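Local structure of putative molybdenum cofactor biosynthesis protein (Corynebacterium diphtheriae, 2G2C) at residues S154-I157 with P158-E162. The protein probably takes part in molybdenum cofactor biosynthesis, with a domain that may bind molybdopterin. Sequence-based numbering, arbitrary orientation.
Sequences SPVI and PNIFE
Val156 O accepts the amide of Ile160, with N to O at 2.9 Å and an N-H...O angle of 164°. One residue on, Phe161 N donates to Ile157 O at 3.0 Å and 171°. These successive bonds are the i to i+4 pattern of an alpha-helix, at the N-terminal end of helix 157-165, which follows helix 143-153 in a fold of the probable molybdopterin-binding (MoCF_biosynth) family. Pro155 and Pro158 bring no amide hydrogen to this turn. The Ile157-Pro158 peptide link itself brings Pro158 CD to 3.2 Å from Ile157 CB. The same i, i+4 spacing puts Val156 beside Ile160, whose side chain also touches Leu102 of helix 100-109; in the conformer given, Val156 CG2 is 4.0 Å from Ile160 CD1, a doubtful contact. On the buried side, Ile157 CG2 lies 4.0 Å from Phe161 CD2, and the two side chains share Ile6 of strand 5-13, which places the helix against the sheet. For Phe161, chi1 at -75° sets CG beside the backbone N and anti to the carbonyl carbon, and CD2 comes 3.3 Å from Ile157 O. Asn159 reaches back on the exposed side, where its ND2 comes within 3.2 Å of Pro155 O.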
loop_
_atom_site.group_PDB
_atom_site.type_symbol
_atom_site.label_atom_id
_atom_site.label_comp_id
_atom_site.label_asym_id
_atom_site.label_seq_id
_atom_site.Cartn_x
_atom_site.Cartn_y
_atom_site.Cartn_z
ATOM N N SER A 154 1.896 -10.713 3.216
ATOM C CA SER A 154 1.908 -11.774 2.188
ATOM C C SER A 154 1.164 -13.041 2.599
ATOM O O SER A 154 0.326 -13.551 1.840
ATOM C CB SER A 154 3.360 -12.123 1.818
ATOM O OG SER A 154 3.357 -13.060 0.765
ATOM N N PRO A 155 1.473 -13.573 3.801
ATOM C CA PRO A 155 0.821 -14.834 4.138
ATOM C C PRO A 155 -0.697 -14.720 4.311
ATOM O O PRO A 155 -1.385 -15.735 4.237
ATOM C CB PRO A 155 1.475 -15.228 5.484
ATOM C CG PRO A 155 2.727 -14.394 5.547
ATOM C CD PRO A 155 2.424 -13.139 4.840
ATOM N N VAL A 156 -1.205 -13.516 4.532
ATOM C CA VAL A 156 -2.647 -13.418 4.798
ATOM C C VAL A 156 -3.462 -12.944 3.598
ATOM O O VAL A 156 -4.685 -12.923 3.649
ATOM C CB VAL A 156 -2.959 -12.613 6.080
ATOM C CG1 VAL A 156 -2.337 -13.294 7.298
ATOM C CG2 VAL A 156 -2.483 -11.188 5.948
ATOM N N ILE A 157 -2.774 -12.602 2.512
ATOM C CA ILE A 157 -3.433 -12.179 1.263
ATOM C C ILE A 157 -4.499 -13.166 0.774
ATOM O O ILE A 157 -5.662 -12.757 0.525
ATOM C CB ILE A 157 -2.360 -11.914 0.171
ATOM C CG1 ILE A 157 -1.669 -10.585 0.436
ATOM C CG2 ILE A 157 -2.945 -11.994 -1.242
ATOM C CD1 ILE A 157 -2.565 -9.406 0.433
ATOM N N PRO A 158 -4.130 -14.462 0.614
ATOM C CA PRO A 158 -5.154 -15.448 0.224
ATOM C C PRO A 158 -6.381 -15.431 1.145
ATOM O O PRO A 158 -7.511 -15.516 0.666
ATOM C CB PRO A 158 -4.430 -16.792 0.345
ATOM C CG PRO A 158 -3.014 -16.478 0.515
ATOM C CD PRO A 158 -2.781 -15.069 0.738
ATOM N N ASN A 159 -6.160 -15.325 2.452
ATOM C CA ASN A 159 -7.253 -15.343 3.416
ATOM C C ASN A 159 -8.148 -14.110 3.318
ATOM O O ASN A 159 -9.373 -14.203 3.407
ATOM C CB ASN A 159 -6.675 -15.505 4.811
ATOM C CG ASN A 159 -5.782 -16.729 4.904
ATOM O OD1 ASN A 159 -6.276 -17.813 5.187
ATOM N ND2 ASN A 159 -4.498 -16.585 4.567
ATOM N N ILE A 160 -7.521 -12.953 3.127
ATOM C CA ILE A 160 -8.277 -11.709 2.910
ATOM C C ILE A 160 -9.172 -11.824 1.666
ATOM O O ILE A 160 -10.387 -11.539 1.749
ATOM C CB ILE A 160 -7.364 -10.499 2.851
ATOM C CG1 ILE A 160 -6.688 -10.340 4.231
ATOM C CG2 ILE A 160 -8.165 -9.242 2.464
ATOM C CD1 ILE A 160 -5.607 -9.248 4.326
ATOM N N PHE A 161 -8.604 -12.231 0.524
ATOM C CA PHE A 161 -9.404 -12.257 -0.689
ATOM C C PHE A 161 -10.412 -13.395 -0.674
ATOM O O PHE A 161 -11.515 -13.248 -1.206
ATOM C CB PHE A 161 -8.512 -12.245 -1.930
ATOM C CG PHE A 161 -7.919 -10.885 -2.182
ATOM C CD1 PHE A 161 -8.701 -9.851 -2.657
ATOM C CD2 PHE A 161 -6.606 -10.605 -1.841
ATOM C CE1 PHE A 161 -8.167 -8.575 -2.831
ATOM C CE2 PHE A 161 -6.073 -9.317 -2.021
ATOM C CZ PHE A 161 -6.862 -8.313 -2.533
ATOM N N GLU A 162 -10.064 -14.503 -0.038
ATOM C CA GLU A 162 -11.066 -15.549 0.118
ATOM C C GLU A 162 -12.264 -15.022 0.928
ATOM O O GLU A 162 -13.421 -15.309 0.578
ATOM C CB GLU A 162 -10.495 -16.798 0.790
ATOM C CG GLU A 162 -11.492 -17.948 0.924
ATOM C CD GLU A 162 -10.804 -19.250 1.290
ATOM O OE1 GLU A 162 -11.508 -20.286 1.410
ATOM O OE2 GLU A 162 -9.554 -19.232 1.450
#